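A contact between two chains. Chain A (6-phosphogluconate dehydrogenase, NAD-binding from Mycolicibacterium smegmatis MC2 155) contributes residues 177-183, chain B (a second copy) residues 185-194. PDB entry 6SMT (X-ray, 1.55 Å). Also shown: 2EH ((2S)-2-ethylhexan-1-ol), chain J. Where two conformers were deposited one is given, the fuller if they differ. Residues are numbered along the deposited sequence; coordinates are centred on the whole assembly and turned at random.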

# COMPACT_ATOMS: atom_id res chain seq x y z
N MET A 177 10.40 -4.32 -10.80
CA MET A 177 9.33 -5.38 -10.66
C MET A 177 8.86 -5.45 -9.20
O MET A 177 7.66 -5.55 -8.95
N ALA A 178 9.79 -5.38 -8.26
CA ALA A 178 9.41 -5.52 -6.85
C ALA A 178 8.68 -4.28 -6.39
O ALA A 178 7.64 -4.32 -5.69
N LEU A 179 9.17 -3.09 -6.70
CA LEU A 179 8.65 -1.82 -6.23
C LEU A 179 7.30 -1.51 -6.86
O LEU A 179 6.39 -1.02 -6.18
N LEU A 180 7.12 -1.82 -8.15
CA LEU A 180 5.82 -1.57 -8.83
C LEU A 180 4.81 -2.61 -8.33
O LEU A 180 3.61 -2.24 -8.32
N ASP A 181 5.20 -3.81 -7.96
CA ASP A 181 4.31 -4.79 -7.35
C ASP A 181 3.75 -4.18 -6.08
O ASP A 181 2.50 -4.10 -5.88
N LEU A 182 4.59 -3.67 -5.22
CA LEU A 182 4.10 -3.00 -3.98
C LEU A 182 3.20 -1.87 -4.34
O LEU A 182 2.09 -1.69 -3.77
N PHE A 183 3.59 -0.99 -5.27
CA PHE A 183 2.83 0.18 -5.60
C PHE A 183 1.44 -0.18 -6.16
O PHE A 183 0.45 0.34 -5.64
N THR B 185 -4.22 -5.23 1.97
CA THR B 185 -3.89 -5.39 0.56
C THR B 185 -2.46 -4.93 0.35
O THR B 185 -1.67 -5.58 -0.34
N SER B 186 -2.12 -3.79 0.96
CA SER B 186 -0.75 -3.23 0.86
C SER B 186 0.26 -4.20 1.45
O SER B 186 1.34 -4.44 0.85
N VAL B 187 -0.01 -4.76 2.63
CA VAL B 187 0.86 -5.76 3.28
C VAL B 187 1.01 -6.96 2.36
O VAL B 187 2.12 -7.50 2.24
N GLY B 188 -0.05 -7.45 1.75
CA GLY B 188 0.03 -8.57 0.77
C GLY B 188 0.97 -8.22 -0.36
O GLY B 188 1.84 -9.05 -0.74
N GLY B 189 0.86 -7.01 -0.90
CA GLY B 189 1.78 -6.53 -1.95
C GLY B 189 3.20 -6.51 -1.47
O GLY B 189 4.13 -6.91 -2.21
N PHE B 190 3.41 -6.02 -0.28
CA PHE B 190 4.77 -5.89 0.27
C PHE B 190 5.44 -7.24 0.47
O PHE B 190 6.59 -7.49 0.07
N GLY B 191 4.71 -8.17 1.09
CA GLY B 191 5.30 -9.52 1.31
C GLY B 191 5.57 -10.20 -0.02
O GLY B 191 6.64 -10.86 -0.17
N HIS B 192 4.74 -10.03 -1.03
CA HIS B 192 4.93 -10.57 -2.38
C HIS B 192 6.19 -9.95 -3.00
O HIS B 192 7.04 -10.67 -3.56
N ALA B 193 6.29 -8.65 -2.90
CA ALA B 193 7.45 -7.92 -3.45
C ALA B 193 8.73 -8.45 -2.85
O ALA B 193 9.75 -8.58 -3.60
N LEU B 194 8.79 -8.64 -1.54
CA LEU B 194 10.02 -9.17 -0.93
C LEU B 194 10.36 -10.52 -1.55
O LEU B 194 11.56 -10.77 -1.76

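Helices can approach one another closely when the residues facing the partner are small, and the contact between two copies of this NAD-binding 6-phosphogluconate dehydrogenase is a compact example. The segments run nearly antiparallel, at 168° between their N-to-C directions, and their axes come within 8.0 Å. Two register points fix the pairing: the CA atoms of Ala178(A) and Ala193(B) lie 4.6 Å apart, and those of Leu182(A) and Gly189(B) 4.7 Å apart. At such separations the backbones themselves become part of the packing surface. Gly189(B) has no side chain, and a CB built there would point toward chain A, at 3.8 Å from the carbonyl oxygens of both Asp181(A) and Leu182(A).

The residue with the most area covered by the other stretch, 70 Å², is Leu182(A). Its CA-to-CB bond points sideways, but with chi1 t and chi2 p the end of the side chain comes nearer to chain B. There its CD1 sits 3.9 Å from the CB of Phe190(B) and 4.0 Å from the backbone O of Ser186(B), so one methyl packs against both side chain and main chain. Phe190(B), itself sideways with chi1 t, receives this methyl at the edge of its ring, near the ring plane, rather than over a face. The contact is apolar, and it fills space beside the glycine where the helices are close.

Asp181(A) is covered almost as extensively, by 67 Å², but its role is polar. It points toward chain B in the t rotamer, and His192(B), also t, points toward chain A. The two side chains meet in a very short hydrogen bond, 2.5 Å from His192(B) ND1 to Asp181(A) OD2, with a nearly straight N-H...acceptor angle of 164°. The carboxylate oxygen approaches the imidazole at its edge, near the ring plane, as the in-plane direction of a ring N-H requires. The other ring nitrogen, NE2, is hydrogen-bonded elsewhere in the structure. Proximity alone does not make a bond, however: Asp181(A) OD2 is also 3.3 Å from the backbone N of Ala193(B), but the angle is poor, and that N instead donates to Gly189(B) O within its own helix at 2.9 Å.

Ala193(B), with 57 Å² covered, links these elements. Its CB points toward chain A and lies 3.3 Å from the backbone O of Ala178(A). Ala193(B) CB is also 4.4 Å from Ala178(A) CB, 4.4 Å from Leu182(A) CB and 3.8 Å from Asp181(A) OD2. A single methyl thus packs among backbone, apolar side chains and carboxylate.

The chain A helix also meets a bound group away from this contact. Leu180(A) and Phe183(A) make no contact with the chain B stretch, yet both meet the bound 2-ethylhexanol: Leu180(A) CD2 is 3.8 Å from its C9, and Phe183(A), with chi1 t, has its CE2 3.8 Å from C7A, which lies over one ring face.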

# COMPACT_ATOMS: atom_id res chain seq x y z
CB MET A 177 9.81 -6.74 -11.10
CG MET A 177 10.15 -6.83 -12.58
SD MET A 177 8.84 -6.51 -13.79
CE MET A 177 8.94 -4.79 -14.05
CB ALA A 178 10.65 -5.74 -5.99
CB LEU A 179 9.69 -0.73 -6.48
CG LEU A 179 10.99 -0.92 -5.75
CD1 LEU A 179 12.00 0.04 -6.28
CD2 LEU A 179 10.82 -0.72 -4.24
CB LEU A 180 6.00 -1.71 -10.34
CG LEU A 180 6.80 -0.57 -10.97
CD1 LEU A 180 7.00 -0.90 -12.47
CD2 LEU A 180 6.18 0.77 -10.80
CB ASP A 181 5.11 -6.04 -7.11
CG ASP A 181 4.53 -7.14 -6.31
OD1 ASP A 181 3.25 -7.06 -6.12
OD2 ASP A 181 5.30 -8.08 -5.99
CB LEU A 182 5.31 -2.52 -3.22
CG LEU A 182 5.03 -1.59 -2.06
CD1 LEU A 182 4.10 -2.28 -1.03
CD2 LEU A 182 6.33 -1.09 -1.46
CB PHE A 183 3.61 1.04 -6.60
CG PHE A 183 2.85 2.22 -7.07
CD1 PHE A 183 2.72 3.35 -6.27
CD2 PHE A 183 2.17 2.19 -8.32
CE1 PHE A 183 1.91 4.41 -6.63
CE2 PHE A 183 1.46 3.29 -8.70
CZ PHE A 183 1.27 4.39 -7.86
CB THR B 185 -4.89 -4.68 -0.32
OG1 THR B 185 -6.23 -5.19 -0.05
CG2 THR B 185 -4.59 -4.91 -1.77
CB SER B 186 -0.72 -1.86 1.52
OG SER B 186 -1.60 -0.93 0.87
CB VAL B 187 0.32 -6.18 4.65
CG1 VAL B 187 0.99 -7.44 5.20
CG2 VAL B 187 0.47 -5.00 5.56
CB PHE B 190 4.77 -5.12 1.59
CG PHE B 190 6.15 -5.00 2.18
CD1 PHE B 190 7.06 -4.17 1.55
CD2 PHE B 190 6.51 -5.74 3.29
CE1 PHE B 190 8.35 -4.04 2.09
CE2 PHE B 190 7.76 -5.56 3.84
CZ PHE B 190 8.67 -4.77 3.23
CB HIS B 192 3.67 -10.33 -3.18
CG HIS B 192 3.71 -10.95 -4.51
ND1 HIS B 192 4.25 -10.30 -5.58
CD2 HIS B 192 3.28 -12.15 -4.91
CE1 HIS B 192 4.11 -11.12 -6.66
NE2 HIS B 192 3.57 -12.24 -6.24
CB ALA B 193 7.29 -6.47 -3.20
CB LEU B 194 9.88 -9.32 0.59
CG LEU B 194 9.81 -8.07 1.41
CD1 LEU B 194 9.86 -8.40 2.88
CD2 LEU B 194 10.90 -7.07 1.05
C7 2EH J . 4.10 4.05 -11.43
C8 2EH J . 5.65 5.42 -9.99
C9 2EH J . 6.29 4.22 -9.31
C12 2EH J . 2.08 6.36 -11.11
C7A 2EH J . 4.24 5.21 -10.45
O7C 2EH J . 4.44 4.33 -12.78
CBA 2EH J . 3.57 6.49 -10.90
CCA 2EH J . 1.35 7.60 -10.98
CCB 2EH J . -0.16 7.39 -10.89